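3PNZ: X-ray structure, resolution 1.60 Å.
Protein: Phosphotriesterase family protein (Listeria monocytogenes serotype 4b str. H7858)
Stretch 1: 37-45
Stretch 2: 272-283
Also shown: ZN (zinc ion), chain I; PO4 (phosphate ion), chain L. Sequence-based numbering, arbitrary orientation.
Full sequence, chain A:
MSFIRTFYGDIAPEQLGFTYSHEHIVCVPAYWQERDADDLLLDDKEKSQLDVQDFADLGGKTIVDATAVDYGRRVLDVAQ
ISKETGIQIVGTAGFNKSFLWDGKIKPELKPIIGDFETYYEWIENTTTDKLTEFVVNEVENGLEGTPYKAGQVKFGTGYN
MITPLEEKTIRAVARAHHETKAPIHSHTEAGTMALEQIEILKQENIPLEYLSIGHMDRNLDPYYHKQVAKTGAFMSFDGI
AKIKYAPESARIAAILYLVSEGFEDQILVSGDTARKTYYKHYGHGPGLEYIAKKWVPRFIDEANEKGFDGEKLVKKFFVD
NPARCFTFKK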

# COMPACT_ATOMS: atom_id res chain seq x y z
N ALA A 37 3.44 -21.30 4.99
CA ALA A 37 3.26 -20.74 3.65
C ALA A 37 4.51 -19.94 3.25
O ALA A 37 4.49 -18.70 3.19
CB ALA A 37 2.01 -19.88 3.59
N ASP A 38 5.59 -20.65 2.96
CA ASP A 38 6.89 -20.04 2.75
C ASP A 38 6.95 -19.01 1.62
O ASP A 38 7.74 -18.07 1.67
CB ASP A 38 7.96 -21.10 2.50
CG ASP A 38 9.36 -20.54 2.57
OD1 ASP A 38 9.82 -20.24 3.69
OD2 ASP A 38 10.01 -20.40 1.50
N ASP A 39 6.13 -19.19 0.59
CA ASP A 39 6.16 -18.29 -0.56
C ASP A 39 5.74 -16.87 -0.17
O ASP A 39 6.08 -15.91 -0.87
CB ASP A 39 5.27 -18.82 -1.69
CG ASP A 39 5.53 -18.11 -3.01
OD1 ASP A 39 6.69 -17.72 -3.28
OD2 ASP A 39 4.56 -17.97 -3.80
N LEU A 40 5.02 -16.73 0.93
CA LEU A 40 4.55 -15.42 1.38
C LEU A 40 5.48 -14.78 2.40
O LEU A 40 5.15 -13.77 3.01
CB LEU A 40 3.14 -15.52 1.96
CG LEU A 40 2.04 -15.69 0.91
CD1 LEU A 40 0.77 -16.23 1.55
CD2 LEU A 40 1.77 -14.36 0.19
N LEU A 41 6.66 -15.37 2.57
CA LEU A 41 7.67 -14.78 3.43
C LEU A 41 8.80 -14.20 2.59
O LEU A 41 9.56 -14.93 1.95
CB LEU A 41 8.22 -15.82 4.41
CG LEU A 41 7.20 -16.72 5.12
CD1 LEU A 41 7.91 -17.69 6.06
CD2 LEU A 41 6.14 -15.91 5.86
N LEU A 42 8.91 -12.87 2.57
CA LEU A 42 10.02 -12.23 1.90
C LEU A 42 11.13 -12.05 2.94
O LEU A 42 11.25 -11.00 3.56
CB LEU A 42 9.60 -10.88 1.32
CG LEU A 42 8.56 -10.96 0.20
CD1 LEU A 42 8.14 -9.57 -0.29
CD2 LEU A 42 9.09 -11.79 -0.96
N ASP A 43 11.92 -13.10 3.12
CA ASP A 43 12.75 -13.21 4.31
C ASP A 43 14.25 -13.18 4.04
O ASP A 43 15.03 -13.67 4.86
CB ASP A 43 12.38 -14.49 5.07
CG ASP A 43 12.51 -15.73 4.22
OD1 ASP A 43 12.94 -15.62 3.04
OD2 ASP A 43 12.21 -16.83 4.72
N ASP A 44 14.65 -12.61 2.91
CA ASP A 44 16.07 -12.47 2.58
C ASP A 44 16.40 -11.06 2.10
O ASP A 44 16.15 -10.70 0.95
CB ASP A 44 16.48 -13.49 1.51
CG ASP A 44 17.99 -13.56 1.30
OD1 ASP A 44 18.64 -12.49 1.21
OD2 ASP A 44 18.52 -14.68 1.23
N LYS A 45 16.99 -10.26 2.99
CA LYS A 45 17.27 -8.86 2.70
C LYS A 45 18.07 -8.67 1.40
O LYS A 45 17.78 -7.77 0.61
CB LYS A 45 17.98 -8.20 3.89
CG LYS A 45 18.37 -6.73 3.70
CD LYS A 45 19.73 -6.58 3.03
CE LYS A 45 20.35 -5.21 3.33
NZ LYS A 45 21.66 -5.04 2.63
ZN ZN I . -0.08 -5.55 -0.06
P PO4 L . -1.43 -12.62 -4.18
O1 PO4 L . -1.35 -14.12 -4.20
O2 PO4 L . -0.49 -12.10 -3.11
O3 PO4 L . -0.98 -12.06 -5.51
O4 PO4 L . -2.84 -12.15 -3.87
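Stretch 2 (272-283) DTARKTYYKHYG

The strongest polar contacts gather around two residues, Asp39 of the first stretch and Lys276 of the second. The carboxylate of Asp39, with chi1 in the t well, receives three hydrogen bonds. Its OD2 accepts from Thr277 OG1 at 2.7 Å and from Arg275 NH1 at 3.0 Å, the latter with an N-H...O angle of 159° and the opposite charges that make it a salt bridge; Asp39 OD1 accepts from the backbone, Thr277 N, at 2.9 Å and 145°. The main chain of the same residue adds a fourth bond, Lys276 N to Asp39 O at 2.9 Å and 159°, and Arg275 CA approaches Asp39 O at 3.1 Å in a CA-H...O contact. Lys276 N also lies 3.2 Å from Asp39 OD1, but the angle there is too poor for a hydrogen bond.

Lys276 answers from the other side of the contact. Its chain runs m, t, t before chi4 turns to p (78°), and the ammonium is held by the first stretch's backbone and acids together. Lys276 NZ donates to Leu41 O at 2.7 Å and to Asp38 O at 2.9 Å, forms a salt bridge with Asp38 OD2 at 3.1 Å, and reaches Asp43 OD1 at 3.3 Å in a salt bridge whose hydrogen bond is weak. Lys276 NZ thus takes one carbonyl from the 3-10 segment 38-40, Asp38 O, and one from the loop residue just after it, Leu41 O; the segment itself is held by Leu40 N to Ala37 O and Leu41 N to Asp38 O, both at 3.0 Å.

The backbones come closest here, with CA-CA distances of 4.8 Å for Leu40 and Arg275 and 5.1 Å for Asp39 and Lys276. As the first chain advances from 39 to 40, its nearest partner steps back from 276 to 275, so the local order is antiparallel. It does not persist, since Asp44 has Tyr282 as its nearest partner, at 8.4 Å. Neither stretch forms a strand, and the second is mostly loop or turn, with helical phi/psi at 276-278 and a weakly bonded helix near 280-283. No crossing angle is therefore assigned. A water bridges the chains near their closest approach, donating to Leu40 O at 2.7 Å and Ala274 O at 2.6 Å.

Farther along, Asp44 N donates to Tyr282 OH at 2.9 Å and 153°, tying the far end of the first stretch to the second. Asp44 CB lies 3.7 Å from Tyr282 CE1.

Packing fills the space between these polar sites. Buried Leu42, in the mt rotamer, places CD1 3.6 Å from both Thr273 O and Tyr279 CE1, while its CD2 lies over one face of the Tyr282 ring, 4.0 Å from Tyr282 CE2. Leu40 CD2 covers one face of the Arg275 guanidinium and touches Arg275 CG at 3.7 Å. At the edge of that guanidinium, Arg275 NE donates to phosphate O1 at 3.0 Å. The whole contact buries 670 Å², both sides summed.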

# COMPACT_ATOMS: atom_id res chain seq x y z
N ASP A 272 2.05 -5.00 -5.95
CA ASP A 272 1.77 -5.70 -4.70
C ASP A 272 2.57 -6.99 -4.64
O ASP A 272 2.01 -8.08 -4.49
CB ASP A 272 0.27 -5.97 -4.56
CG ASP A 272 -0.10 -6.48 -3.19
OD1 ASP A 272 0.72 -6.32 -2.26
OD2 ASP A 272 -1.20 -7.05 -3.04
N THR A 273 3.88 -6.84 -4.75
CA THR A 273 4.80 -7.96 -4.92
C THR A 273 5.08 -8.64 -3.58
O THR A 273 6.00 -8.26 -2.86
CB THR A 273 6.11 -7.47 -5.58
OG1 THR A 273 5.78 -6.56 -6.64
CG2 THR A 273 6.90 -8.62 -6.16
N ALA A 274 4.28 -9.64 -3.26
CA ALA A 274 4.26 -10.15 -1.89
C ALA A 274 4.78 -11.57 -1.76
O ALA A 274 4.73 -12.15 -0.67
CB ALA A 274 2.85 -10.06 -1.33
N ARG A 275 5.27 -12.14 -2.85
CA ARG A 275 5.68 -13.55 -2.88
C ARG A 275 7.09 -13.75 -3.40
O ARG A 275 7.55 -13.01 -4.27
CB ARG A 275 4.72 -14.35 -3.76
CG ARG A 275 3.35 -14.58 -3.16
CD ARG A 275 2.45 -15.33 -4.14
NE ARG A 275 1.14 -15.60 -3.58
CZ ARG A 275 0.84 -16.70 -2.91
NH1 ARG A 275 1.77 -17.63 -2.71
NH2 ARG A 275 -0.38 -16.87 -2.42
N LYS A 276 7.77 -14.78 -2.89
CA LYS A 276 9.06 -15.17 -3.43
C LYS A 276 8.95 -15.41 -4.94
O LYS A 276 9.81 -14.99 -5.71
CB LYS A 276 9.58 -16.45 -2.75
CG LYS A 276 10.12 -16.25 -1.33
CD LYS A 276 10.84 -17.52 -0.86
CE LYS A 276 11.54 -17.33 0.49
NZ LYS A 276 10.59 -17.39 1.64
N THR A 277 7.86 -16.07 -5.34
CA THR A 277 7.65 -16.40 -6.75
C THR A 277 7.34 -15.17 -7.60
O THR A 277 7.27 -15.27 -8.83
CB THR A 277 6.53 -17.43 -6.93
OG1 THR A 277 5.36 -17.00 -6.24
CG2 THR A 277 6.96 -18.80 -6.39
N TYR A 278 7.15 -14.02 -6.95
CA TYR A 278 6.92 -12.77 -7.68
C TYR A 278 8.21 -11.97 -7.84
O TYR A 278 8.34 -11.16 -8.76
CB TYR A 278 5.91 -11.91 -6.94
CG TYR A 278 4.47 -12.38 -6.98
CD1 TYR A 278 4.07 -13.44 -7.79
CD2 TYR A 278 3.50 -11.75 -6.20
CE1 TYR A 278 2.74 -13.86 -7.81
CE2 TYR A 278 2.18 -12.16 -6.22
CZ TYR A 278 1.80 -13.21 -7.03
OH TYR A 278 0.48 -13.62 -7.05
N TYR A 279 9.15 -12.16 -6.92
CA TYR A 279 10.44 -11.49 -6.98
C TYR A 279 11.36 -12.17 -7.98
O TYR A 279 11.44 -13.40 -8.03
CB TYR A 279 11.09 -11.46 -5.60
CG TYR A 279 10.81 -10.19 -4.82
CD1 TYR A 279 9.55 -9.94 -4.27
CD2 TYR A 279 11.81 -9.25 -4.63
CE1 TYR A 279 9.30 -8.77 -3.56
CE2 TYR A 279 11.57 -8.08 -3.93
CZ TYR A 279 10.32 -7.85 -3.39
OH TYR A 279 10.12 -6.67 -2.70
N LYS A 280 12.05 -11.37 -8.78
CA LYS A 280 13.00 -11.88 -9.75
C LYS A 280 14.11 -12.64 -9.03
O LYS A 280 14.50 -13.74 -9.43
CB LYS A 280 13.58 -10.73 -10.57
CG LYS A 280 14.54 -11.15 -11.67
CD LYS A 280 15.04 -9.96 -12.46
CE LYS A 280 15.94 -10.39 -13.60
NZ LYS A 280 16.51 -9.20 -14.33
N HIS A 281 14.61 -12.06 -7.94
CA HIS A 281 15.81 -12.61 -7.31
C HIS A 281 15.55 -13.57 -6.15
O HIS A 281 16.48 -14.01 -5.48
CB HIS A 281 16.76 -11.47 -6.92
CG HIS A 281 17.22 -10.67 -8.09
ND1 HIS A 281 18.27 -11.05 -8.89
CD2 HIS A 281 16.73 -9.53 -8.64
CE1 HIS A 281 18.42 -10.17 -9.87
NE2 HIS A 281 17.50 -9.24 -9.73
N TYR A 282 14.28 -13.91 -5.93
CA TYR A 282 13.96 -15.06 -5.09
C TYR A 282 13.58 -16.20 -6.04
O TYR A 282 14.39 -17.08 -6.31
CB TYR A 282 12.78 -14.78 -4.16
CG TYR A 282 13.00 -13.92 -2.92
CD1 TYR A 282 13.22 -14.50 -1.67
CD2 TYR A 282 12.89 -12.53 -2.98
CE1 TYR A 282 13.36 -13.71 -0.52
CE2 TYR A 282 13.03 -11.73 -1.83
CZ TYR A 282 13.26 -12.34 -0.61
OH TYR A 282 13.39 -11.58 0.54
N GLY A 283 12.36 -16.16 -6.56
CA GLY A 283 11.84 -17.25 -7.38
C GLY A 283 11.74 -17.02 -8.88
O GLY A 283 11.00 -17.73 -9.57
O HOH W 1 4.00 -11.68 1.79